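Long-range contacts in 3-phosphoshikimate 1-carboxyvinyltransferase (Streptomyces sviceus, PDB 7M0O), which probably catalyses transfer of the enolpyruvyl group of phosphoenolpyruvate to the 5-hydroxyl of shikimate-3-phosphate, the sixth step of the chorismate pathway: residues A21-R32 against R52-P63; R105-S113 against H125-L134. All coordinates share one frame; numbering follows the deposited sequence.

Interaction 1: A21-R32 against R52-P63; sequences ADGVTTLVRPLR and RTPDTWQVDGRP
The carbonyl oxygen of Thr-53 is gripped twice: Arg-32 NH2 donates to Thr-53 O at 3.1 Å, approaching from above the carbonyl plane with the oxygen near the guanidinium plane, and an ordered water donates to Thr-53 O as well. That water accepts from Arg-32 NE at 2.7 Å and, weakly, from Trp-57 NE1, tying the arginine to the indole. Trp-57 is itself sandwiched. Pro-30 CG sits 3.6 Å from the centroid of the Trp-57 five-membered ring, 4° off the normal, a CH-pi contact, while Arg-52 CD covers the opposite face. Trp-57 CG is anti to the carbonyl carbon (chi1 -64°), which brings one indole face to Pro-30. Arg-32 NH1 and Arg-52 NH1 come within 4.0 Å; Glu-37, salt-bridged to Arg-52 and touched by Arg-32, probably eases this repulsion. An alanine in place of Trp-57 would probably open a gap between Pro-30 and Arg-52 and deprive the water of one donor. Strands 24-28 and 56-60 run antiparallel (162°) as the central pair of a four-stranded mixed sheet of the inside-out alpha/beta barrel typical of EPSP synthases. Thr-25, Leu-27, Trp-57 and Val-59 share the face toward helices 8-20 and 34-45; the other face carries Val-24, Thr-26, Val-28, Thr-56, Gln-58 and Asp-60. There Val-24 CG2 lies 3.4 Å from Asp-60 OD1, alongside a carboxylate whose OD2 is engaged by Arg-49. Paired backbone bonds join Thr-25 with Val-59 and Leu-27 with Trp-57; single ones run from Arg-29 N to Asp-55 O (2.7 Å) and from Gly-61 N to Gly-23 O. The Arg-29 NE to Asp-55 OD2 salt bridge is long, 3.9 Å, and out of the guanidinium plane. Gly-61 CA comes to 3.0 Å from Ala-21 O, where a side chain would clash.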
loop_
_atom_site.group_PDB
_atom_site.type_symbol
_atom_site.label_atom_id
_atom_site.label_comp_id
_atom_site.label_asym_id
_atom_site.label_seq_id
_atom_site.Cartn_x
_atom_site.Cartn_y
_atom_site.Cartn_z
ATOM N N ALA A 21 -17.562 12.065 -1.084
ATOM C CA ALA A 21 -17.500 13.356 -0.417
ATOM C C ALA A 21 -18.482 14.362 -1.021
ATOM O O ALA A 21 -19.064 14.163 -2.091
ATOM C CB ALA A 21 -16.076 13.905 -0.472
ATOM N N ASP A 22 -18.670 15.459 -0.298
ATOM C CA ASP A 22 -19.496 16.569 -0.756
ATOM C C ASP A 22 -18.578 17.547 -1.481
ATOM O O ASP A 22 -17.749 18.214 -0.852
ATOM C CB ASP A 22 -20.214 17.211 0.428
ATOM C CG ASP A 22 -21.073 18.394 0.026
ATOM O OD1 ASP A 22 -21.413 18.516 -1.167
ATOM O OD2 ASP A 22 -21.408 19.209 0.910
ATOM N N GLY A 23 -18.694 17.594 -2.802
ATOM C CA GLY A 23 -17.912 18.482 -3.642
ATOM C C GLY A 23 -17.130 17.711 -4.688
ATOM O O GLY A 23 -17.303 16.503 -4.876
ATOM N N VAL A 24 -16.268 18.431 -5.400
ATOM C CA VAL A 24 -15.429 17.837 -6.437
ATOM C C VAL A 24 -14.051 17.592 -5.841
ATOM O O VAL A 24 -13.390 18.529 -5.379
ATOM C CB VAL A 24 -15.347 18.736 -7.680
ATOM C CG1 VAL A 24 -14.462 18.080 -8.721
ATOM C CG2 VAL A 24 -16.740 18.984 -8.235
ATOM N N THR A 25 -13.629 16.330 -5.816
ATOM C CA THR A 25 -12.308 15.966 -5.321
ATOM C C THR A 25 -11.343 15.798 -6.484
ATOM O O THR A 25 -11.685 15.206 -7.510
ATOM C CB THR A 25 -12.355 14.667 -4.513
ATOM O OG1 THR A 25 -13.017 14.909 -3.286
ATOM C CG2 THR A 25 -10.951 14.135 -4.216
ATOM N N THR A 26 -10.132 16.319 -6.307
ATOM C CA THR A 26 -9.040 16.119 -7.252
ATOM C C THR A 26 -8.000 15.214 -6.599
ATOM O O THR A 26 -7.487 15.527 -5.518
ATOM C CB THR A 26 -8.434 17.461 -7.665
ATOM O OG1 THR A 26 -9.474 18.310 -8.173
ATOM C CG2 THR A 26 -7.358 17.278 -8.740
ATOM N N LEU A 27 -7.726 14.077 -7.234
ATOM C CA LEU A 27 -6.685 13.152 -6.810
ATOM C C LEU A 27 -5.463 13.375 -7.689
ATOM O O LEU A 27 -5.554 13.280 -8.920
ATOM C CB LEU A 27 -7.161 11.707 -6.925
ATOM C CG LEU A 27 -8.453 11.365 -6.177
ATOM C CD1 LEU A 27 -8.734 9.883 -6.302
ATOM C CD2 LEU A 27 -8.315 11.774 -4.720
ATOM N N VAL A 28 -4.322 13.650 -7.069
ATOM C CA VAL A 28 -3.098 13.942 -7.811
ATOM C C VAL A 28 -2.196 12.709 -7.817
ATOM O O VAL A 28 -1.906 12.128 -6.763
ATOM C CB VAL A 28 -2.390 15.171 -7.217
ATOM C CG1 VAL A 28 -1.198 15.555 -8.054
ATOM C CG2 VAL A 28 -3.374 16.334 -7.123
ATOM N N ARG A 29 -1.748 12.313 -9.012
ATOM C CA ARG A 29 -0.888 11.157 -9.264
ATOM C C ARG A 29 -1.414 9.843 -8.690
ATOM O O ARG A 29 -0.630 9.086 -8.100
ATOM C CB ARG A 29 0.522 11.397 -8.714
ATOM C CG ARG A 29 1.127 12.777 -8.999
ATOM C CD ARG A 29 1.051 13.136 -10.473
ATOM N NE ARG A 29 2.273 13.772 -10.963
ATOM C CZ ARG A 29 2.621 15.032 -10.715
ATOM N NH1 ARG A 29 1.848 15.813 -9.971
ATOM N NH2 ARG A 29 3.754 15.510 -11.212
ATOM N N PRO A 30 -2.693 9.503 -8.849
ATOM C CA PRO A 30 -3.141 8.175 -8.409
ATOM C C PRO A 30 -2.460 7.074 -9.218
ATOM O O PRO A 30 -1.996 7.282 -10.339
ATOM C CB PRO A 30 -4.649 8.200 -8.680
ATOM C CG PRO A 30 -4.772 9.097 -9.866
ATOM C CD PRO A 30 -3.741 10.184 -9.637
ATOM N N LEU A 31 -2.379 5.890 -8.620
ATOM C CA LEU A 31 -1.874 4.732 -9.347
ATOM C C LEU A 31 -2.860 4.347 -10.446
ATOM O O LEU A 31 -4.068 4.224 -10.198
ATOM C CB LEU A 31 -1.652 3.557 -8.389
ATOM C CG LEU A 31 -1.323 2.210 -9.047
ATOM C CD1 LEU A 31 0.021 2.274 -9.760
ATOM C CD2 LEU A 31 -1.346 1.065 -8.054
ATOM N N ARG A 32 -2.345 4.153 -11.661
ATOM C CA ARG A 32 -3.143 3.635 -12.765
ATOM C C ARG A 32 -2.830 2.150 -12.907
ATOM O O ARG A 32 -1.733 1.778 -13.348
ATOM C CB ARG A 32 -2.846 4.390 -14.057
ATOM C CG ARG A 32 -3.510 5.760 -14.121
ATOM C CD ARG A 32 -3.193 6.422 -15.456
ATOM N NE ARG A 32 -3.993 7.616 -15.728
ATOM C CZ ARG A 32 -5.046 7.640 -16.542
ATOM N NH1 ARG A 32 -5.444 6.534 -17.165
ATOM N NH2 ARG A 32 -5.697 8.775 -16.743
ATOM N N ARG A 52 -10.452 12.553 -16.100
ATOM C CA ARG A 52 -9.076 12.146 -15.872
ATOM C C ARG A 52 -8.134 12.832 -16.853
ATOM O O ARG A 52 -8.501 13.138 -17.993
ATOM C CB ARG A 52 -8.927 10.622 -15.963
ATOM C CG ARG A 52 -9.709 9.871 -14.865
ATOM C CD ARG A 52 -9.464 8.378 -14.906
ATOM N NE ARG A 52 -9.999 7.768 -16.122
ATOM C CZ ARG A 52 -9.804 6.498 -16.459
ATOM N NH1 ARG A 52 -9.085 5.710 -15.674
ATOM N NH2 ARG A 52 -10.317 6.019 -17.587
ATOM N N THR A 53 -6.910 13.095 -16.366
ATOM C CA THR A 53 -5.762 13.523 -17.164
ATOM C C THR A 53 -4.643 12.528 -16.874
ATOM O O THR A 53 -4.816 11.637 -16.031
ATOM C CB THR A 53 -5.314 14.957 -16.838
ATOM O OG1 THR A 53 -4.728 15.024 -15.527
ATOM C CG2 THR A 53 -6.464 15.945 -16.940
ATOM N N PRO A 54 -3.482 12.625 -17.530
ATOM C CA PRO A 54 -2.383 11.716 -17.166
ATOM C C PRO A 54 -1.869 11.918 -15.744
ATOM O O PRO A 54 -1.175 11.030 -15.228
ATOM C CB PRO A 54 -1.300 12.036 -18.206
ATOM C CG PRO A 54 -2.049 12.597 -19.369
ATOM C CD PRO A 54 -3.190 13.370 -18.770
ATOM N N ASP A 55 -2.219 13.028 -15.090
ATOM C CA ASP A 55 -1.693 13.394 -13.780
ATOM C C ASP A 55 -2.736 13.409 -12.671
ATOM O O ASP A 55 -2.373 13.198 -11.513
ATOM C CB ASP A 55 -1.033 14.781 -13.833
ATOM C CG ASP A 55 0.364 14.752 -14.448
ATOM O OD1 ASP A 55 0.885 15.841 -14.781
ATOM O OD2 ASP A 55 0.942 13.650 -14.607
ATOM N N THR A 56 -4.011 13.683 -12.977
ATOM C CA THR A 56 -5.025 13.895 -11.943
ATOM C C THR A 56 -6.352 13.283 -12.365
ATOM O O THR A 56 -6.715 13.302 -13.543
ATOM C CB THR A 56 -5.275 15.395 -11.621
ATOM O OG1 THR A 56 -5.772 16.077 -12.784
ATOM C CG2 THR A 56 -4.006 16.090 -11.141
ATOM N N TRP A 57 -7.086 12.761 -11.384
ATOM C CA TRP A 57 -8.463 12.314 -11.568
ATOM C C TRP A 57 -9.394 13.253 -10.813
ATOM O O TRP A 57 -9.089 13.681 -9.691
ATOM C CB TRP A 57 -8.677 10.880 -11.069
ATOM C CG TRP A 57 -7.902 9.836 -11.821
ATOM C CD1 TRP A 57 -6.877 10.042 -12.708
ATOM C CD2 TRP A 57 -8.062 8.416 -11.719
ATOM N NE1 TRP A 57 -6.406 8.837 -13.174
ATOM C CE2 TRP A 57 -7.117 7.824 -12.579
ATOM C CE3 TRP A 57 -8.922 7.591 -10.990
ATOM C CZ2 TRP A 57 -7.014 6.440 -12.733
ATOM C CZ3 TRP A 57 -8.813 6.221 -11.141
ATOM C CH2 TRP A 57 -7.868 5.660 -12.004
ATOM N N GLN A 58 -10.531 13.562 -11.427
ATOM C CA GLN A 58 -11.519 14.476 -10.874
ATOM C C GLN A 58 -12.824 13.718 -10.670
ATOM O O GLN A 58 -13.327 13.091 -11.610
ATOM C CB GLN A 58 -11.716 15.647 -11.832
ATOM C CG GLN A 58 -12.439 16.821 -11.281
ATOM C CD GLN A 58 -11.863 18.112 -11.808
ATOM O OE1 GLN A 58 -10.798 18.547 -11.381
ATOM N NE2 GLN A 58 -12.550 18.716 -12.768
ATOM N N VAL A 59 -13.361 13.738 -9.445
ATOM C CA VAL A 59 -14.573 12.980 -9.117
ATOM C C VAL A 59 -15.582 13.916 -8.465
ATOM O O VAL A 59 -15.279 14.539 -7.444
ATOM C CB VAL A 59 -14.288 11.789 -8.182
ATOM C CG1 VAL A 59 -15.570 10.970 -7.946
ATOM C CG2 VAL A 59 -13.155 10.900 -8.733
ATOM N N ASP A 60 -16.782 14.000 -9.039
ATOM C CA ASP A 60 -17.889 14.718 -8.409
ATOM C C ASP A 60 -18.486 13.823 -7.336
ATOM O O ASP A 60 -19.086 12.788 -7.651
ATOM C CB ASP A 60 -18.953 15.084 -9.437
ATOM C CG ASP A 60 -18.591 16.300 -10.238
ATOM O OD1 ASP A 60 -17.382 16.526 -10.469
ATOM O OD2 ASP A 60 -19.522 17.024 -10.648
ATOM N N GLY A 61 -18.326 14.202 -6.072
ATOM C CA GLY A 61 -18.787 13.341 -4.999
ATOM C C GLY A 61 -20.302 13.262 -4.953
ATOM O O GLY A 61 -21.006 14.192 -5.340
ATOM N N ARG A 62 -20.802 12.122 -4.479
ATOM C CA ARG A 62 -22.237 11.889 -4.324
ATOM C C ARG A 62 -22.495 11.441 -2.895
ATOM O O ARG A 62 -22.425 10.244 -2.581
ATOM C CB ARG A 62 -22.762 10.877 -5.340
ATOM C CG ARG A 62 -22.564 11.331 -6.778
ATOM C CD ARG A 62 -23.314 10.450 -7.762
ATOM N NE ARG A 62 -24.759 10.518 -7.517
ATOM C CZ ARG A 62 -25.556 11.471 -8.002
ATOM N NH1 ARG A 62 -25.068 12.433 -8.787
ATOM N NH2 ARG A 62 -26.845 11.461 -7.708
ATOM N N PRO A 63 -22.807 12.381 -1.999
ATOM C CA PRO A 63 -23.035 12.019 -0.593
ATOM C C PRO A 63 -24.151 11.006 -0.381
ATOM O O PRO A 63 -24.131 10.313 0.642
ATOM C CB PRO A 63 -23.360 13.370 0.067
ATOM C CG PRO A 63 -22.715 14.386 -0.810
ATOM C CD PRO A 63 -22.834 13.839 -2.212
HETATM O O HOH W 1 -20.524 16.964 -4.842
HETATM O O HOH W 2 -4.012 9.727 -14.046
#

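Interaction 2: R105-S113 against H125-L134; sequences RRRPLLPLS and HEEAEGHHPL
His-131 locks onto the 105-113 segment through both its ring edge and one ring face. Its backbone closes a type II beta turn, Ala-128 to His-131, in the loop of the beta hairpin formed by strands 122-125 and 134-139, with Gly-130 at the third position, where the positive phi suits glycine. At the edge, His-131 ND1 donates to Arg-105 O at 2.8 Å, nearly straight (167°) and in the planes of both ring and carbonyl. Over the face, Pro-108 CB stands 3.6 Å from the centroid of the His-131 ring, a CH-pi contact that holds the imidazole flat against the pyrrolidine. Packing is tight at the turn: a side chain on Gly-130 would press on Leu-110 CB and Pro-108 CB. Leu-109, at the N-cap position of helix 110-118, donates its backbone N to Gly-130 O at 2.8 Å. Its CG is wedged between its own backbone N and carbonyl carbon (chi1 56°), bringing Leu-109 CD2 to 3.4 Å from that same Gly-130 O. One helical turn on, Ser-113 OG and His-125 NE2 share a hydrogen bond of 2.9 Å in the imidazole plane; at the ring's other nitrogen, His-125 ND1 donates to His-131 O, which fixes the ring's rotation. The outer side is looser. Leu-110, largely in solvent, merely rests CD1 against Gly-130 CA, and Glu-129 turns to Arg-117, a residue of the potassium site. Arg-105, by contrast, is well covered: it runs extended along the hairpin, its CG 3.6 Å from His-132 O and its CD 4.1 Å from Pro-133 CD, before its guanidinium reaches Asp-99. On the buried flank, where His-132 NE2 bonds Ala-82 O, Leu-109 CD2 meets His-132 CD2 at 3.7 Å.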
loop_
_atom_site.group_PDB
_atom_site.type_symbol
_atom_site.label_atom_id
_atom_site.label_comp_id
_atom_site.label_asym_id
_atom_site.label_seq_id
_atom_site.Cartn_x
_atom_site.Cartn_y
_atom_site.Cartn_z
ATOM N N ARG A 105 -14.233 -14.061 -8.671
ATOM C CA ARG A 105 -15.338 -14.691 -7.949
ATOM C C ARG A 105 -14.826 -15.633 -6.873
ATOM O O ARG A 105 -15.487 -15.824 -5.852
ATOM C CB ARG A 105 -16.263 -15.456 -8.908
ATOM C CG ARG A 105 -17.127 -14.604 -9.848
ATOM C CD ARG A 105 -18.026 -15.487 -10.703
ATOM N NE ARG A 105 -18.725 -14.754 -11.753
ATOM C CZ ARG A 105 -18.658 -15.046 -13.050
ATOM N NH1 ARG A 105 -17.923 -16.067 -13.459
ATOM N NH2 ARG A 105 -19.335 -14.312 -13.928
ATOM N N ARG A 106 -13.647 -16.220 -7.074
ATOM C CA ARG A 106 -13.119 -17.178 -6.118
ATOM C C ARG A 106 -12.598 -16.527 -4.839
ATOM O O ARG A 106 -12.250 -17.252 -3.902
ATOM C CB ARG A 106 -12.017 -17.999 -6.794
ATOM C CG ARG A 106 -12.526 -18.864 -7.954
ATOM C CD ARG A 106 -11.441 -19.855 -8.414
ATOM N NE ARG A 106 -10.565 -19.291 -9.442
ATOM C CZ ARG A 106 -10.102 -19.970 -10.488
ATOM N NH1 ARG A 106 -10.428 -21.251 -10.643
ATOM N NH2 ARG A 106 -9.308 -19.374 -11.376
ATOM N N ARG A 107 -12.548 -15.188 -4.768
ATOM C CA ARG A 107 -12.056 -14.475 -3.597
ATOM C C ARG A 107 -13.237 -13.893 -2.823
ATOM O O ARG A 107 -13.713 -12.797 -3.160
ATOM C CB ARG A 107 -11.075 -13.366 -4.000
ATOM C CG ARG A 107 -9.777 -13.891 -4.641
ATOM C CD ARG A 107 -8.784 -12.768 -4.870
ATOM N NE ARG A 107 -8.559 -12.009 -3.644
ATOM C CZ ARG A 107 -7.758 -10.953 -3.552
ATOM N NH1 ARG A 107 -7.101 -10.522 -4.618
ATOM N NH2 ARG A 107 -7.619 -10.327 -2.391
ATOM N N PRO A 108 -13.737 -14.560 -1.788
ATOM C CA PRO A 108 -14.919 -14.041 -1.085
ATOM C C PRO A 108 -14.586 -12.836 -0.220
ATOM O O PRO A 108 -13.428 -12.466 -0.008
ATOM C CB PRO A 108 -15.383 -15.227 -0.235
ATOM C CG PRO A 108 -14.131 -15.991 0.030
ATOM C CD PRO A 108 -13.277 -15.841 -1.219
ATOM N N LEU A 109 -15.651 -12.220 0.284
ATOM C CA LEU A 109 -15.576 -11.041 1.145
ATOM C C LEU A 109 -16.566 -11.167 2.299
ATOM O O LEU A 109 -17.215 -10.191 2.694
ATOM C CB LEU A 109 -15.835 -9.764 0.344
ATOM C CG LEU A 109 -17.168 -9.731 -0.428
ATOM C CD1 LEU A 109 -17.835 -8.364 -0.311
ATOM C CD2 LEU A 109 -16.963 -10.070 -1.898
ATOM N N LEU A 110 -16.676 -12.369 2.872
ATOM C CA LEU A 110 -17.746 -12.631 3.836
ATOM C C LEU A 110 -17.718 -11.739 5.079
ATOM O O LEU A 110 -18.802 -11.310 5.512
ATOM C CB LEU A 110 -17.729 -14.111 4.245
ATOM C CG LEU A 110 -18.941 -14.522 5.093
ATOM C CD1 LEU A 110 -20.274 -14.189 4.383
ATOM C CD2 LEU A 110 -18.849 -15.997 5.421
ATOM N N PRO A 111 -16.574 -11.424 5.697
ATOM C CA PRO A 111 -16.638 -10.503 6.849
ATOM C C PRO A 111 -17.300 -9.180 6.516
ATOM O O PRO A 111 -18.049 -8.637 7.344
ATOM C CB PRO A 111 -15.163 -10.322 7.234
ATOM C CG PRO A 111 -14.507 -11.587 6.773
ATOM C CD PRO A 111 -15.209 -11.963 5.504
ATOM N N LEU A 112 -17.050 -8.651 5.318
ATOM C CA LEU A 112 -17.657 -7.383 4.925
ATOM C C LEU A 112 -19.145 -7.551 4.639
ATOM O O LEU A 112 -19.963 -6.730 5.073
ATOM C CB LEU A 112 -16.943 -6.824 3.699
ATOM C CG LEU A 112 -17.528 -5.521 3.165
ATOM C CD1 LEU A 112 -17.536 -4.423 4.234
ATOM C CD2 LEU A 112 -16.720 -5.106 1.940
ATOM N N SER A 113 -19.521 -8.606 3.914
ATOM C CA SER A 113 -20.938 -8.746 3.582
ATOM C C SER A 113 -21.756 -9.150 4.804
ATOM O O SER A 113 -22.946 -8.815 4.885
ATOM C CB SER A 113 -21.125 -9.737 2.434
ATOM O OG SER A 113 -20.985 -11.067 2.888
ATOM N N HIS A 125 -26.107 -12.935 -1.806
ATOM C CA HIS A 125 -25.150 -13.667 -2.623
ATOM C C HIS A 125 -25.915 -14.614 -3.543
ATOM O O HIS A 125 -26.720 -15.430 -3.071
ATOM C CB HIS A 125 -24.178 -14.431 -1.732
ATOM C CG HIS A 125 -23.293 -13.544 -0.913
ATOM N ND1 HIS A 125 -22.143 -12.972 -1.420
ATOM C CD2 HIS A 125 -23.394 -13.117 0.369
ATOM C CE1 HIS A 125 -21.568 -12.243 -0.478
ATOM N NE2 HIS A 125 -22.299 -12.325 0.621
ATOM N N GLU A 126 -25.685 -14.484 -4.856
ATOM C CA GLU A 126 -26.426 -15.295 -5.818
ATOM C C GLU A 126 -25.894 -16.717 -5.935
ATOM O O GLU A 126 -26.643 -17.598 -6.388
ATOM C CB GLU A 126 -26.418 -14.635 -7.198
ATOM C CG GLU A 126 -26.878 -13.166 -7.202
ATOM C CD GLU A 126 -28.363 -13.014 -6.970
ATOM O OE1 GLU A 126 -29.087 -14.024 -7.069
ATOM O OE2 GLU A 126 -28.812 -11.878 -6.700
ATOM N N GLU A 127 -24.623 -16.952 -5.567
ATOM C CA GLU A 127 -24.021 -18.285 -5.598
ATOM C C GLU A 127 -23.630 -18.625 -4.158
ATOM O O GLU A 127 -24.509 -18.638 -3.289
ATOM C CB GLU A 127 -22.905 -18.356 -6.649
ATOM C CG GLU A 127 -23.451 -18.182 -8.079
ATOM C CD GLU A 127 -22.367 -17.974 -9.160
ATOM O OE1 GLU A 127 -21.206 -18.399 -8.971
ATOM O OE2 GLU A 127 -22.695 -17.388 -10.216
ATOM N N ALA A 128 -22.364 -18.900 -3.864
ATOM C CA ALA A 128 -21.990 -19.261 -2.501
ATOM C C ALA A 128 -21.950 -18.029 -1.602
ATOM O O ALA A 128 -21.690 -16.917 -2.063
ATOM C CB ALA A 128 -20.625 -19.957 -2.469
ATOM N N GLU A 129 -22.203 -18.238 -0.303
ATOM C CA GLU A 129 -22.115 -17.148 0.667
ATOM C C GLU A 129 -20.727 -16.524 0.650
ATOM O O GLU A 129 -19.716 -17.231 0.707
ATOM C CB GLU A 129 -22.415 -17.645 2.082
ATOM C CG GLU A 129 -23.870 -17.793 2.389
ATOM C CD GLU A 129 -24.630 -16.488 2.321
ATOM O OE1 GLU A 129 -24.685 -15.763 3.342
ATOM O OE2 GLU A 129 -25.192 -16.214 1.241
ATOM N N GLY A 130 -20.680 -15.194 0.593
ATOM C CA GLY A 130 -19.436 -14.456 0.635
ATOM C C GLY A 130 -18.891 -14.036 -0.716
ATOM O O GLY A 130 -18.030 -13.146 -0.768
ATOM N N HIS A 131 -19.369 -14.641 -1.803
ATOM C CA HIS A 131 -18.772 -14.469 -3.124
ATOM C C HIS A 131 -19.626 -13.574 -4.020
ATOM O O HIS A 131 -20.849 -13.505 -3.882
ATOM C CB HIS A 131 -18.603 -15.830 -3.820
ATOM C CG HIS A 131 -17.689 -16.770 -3.104
ATOM N ND1 HIS A 131 -16.451 -17.113 -3.598
ATOM C CD2 HIS A 131 -17.830 -17.450 -1.939
ATOM C CE1 HIS A 131 -15.859 -17.948 -2.763
ATOM N NE2 HIS A 131 -16.679 -18.181 -1.754
ATOM N N HIS A 132 -18.964 -12.890 -4.949
ATOM C CA HIS A 132 -19.630 -12.427 -6.160
ATOM C C HIS A 132 -20.062 -13.627 -7.012
ATOM O O HIS A 132 -19.401 -14.666 -7.013
ATOM C CB HIS A 132 -18.697 -11.525 -6.970
ATOM C CG HIS A 132 -18.506 -10.170 -6.361
ATOM N ND1 HIS A 132 -19.408 -9.144 -6.553
ATOM C CD2 HIS A 132 -17.550 -9.683 -5.534
ATOM C CE1 HIS A 132 -19.005 -8.077 -5.882
ATOM N NE2 HIS A 132 -17.882 -8.378 -5.254
ATOM N N PRO A 133 -21.167 -13.509 -7.763
ATOM C CA PRO A 133 -22.027 -12.329 -7.909
ATOM C C PRO A 133 -22.895 -12.082 -6.672
ATOM O O PRO A 133 -23.250 -13.012 -5.945
ATOM C CB PRO A 133 -22.883 -12.674 -9.141
ATOM C CG PRO A 133 -22.887 -14.157 -9.190
ATOM C CD PRO A 133 -21.543 -14.589 -8.694
ATOM N N LEU A 134 -23.206 -10.812 -6.428
ATOM C CA LEU A 134 -24.080 -10.453 -5.321
ATOM C C LEU A 134 -24.900 -9.237 -5.708
ATOM O O LEU A 134 -24.490 -8.427 -6.550
ATOM C CB LEU A 134 -23.287 -10.182 -4.043
ATOM C CG LEU A 134 -22.196 -9.115 -4.129
ATOM C CD1 LEU A 134 -22.777 -7.737 -3.758
ATOM C CD2 LEU A 134 -21.039 -9.465 -3.220
HETATM O O HOH W 3 -16.096 -13.070 -4.786
#

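How the interactions relate
Interactions 1 and 2 follow one another in the chain and do not touch: their centres lie 29 Å apart and their nearest atoms about 13 Å. Each involves a different four-stranded sheet. Interaction 1 pairs neighbouring strands within one sheet, whereas interaction 2 seats a hairpin loop of the other against the start of helix 110-118. Each comes near the predicted substrate site over part of its length. In interaction 1, the Leu-31 side chain is about 4 Å from that of Lys-8, predicted to bind both substrates; interaction 2 includes Arg-107, a predicted phosphoenolpyruvate ligand, and the Leu-109 side chain is about 8 Å from that of Gln-155. The potassium ion lies about 12 Å from the Ser-113 side chain.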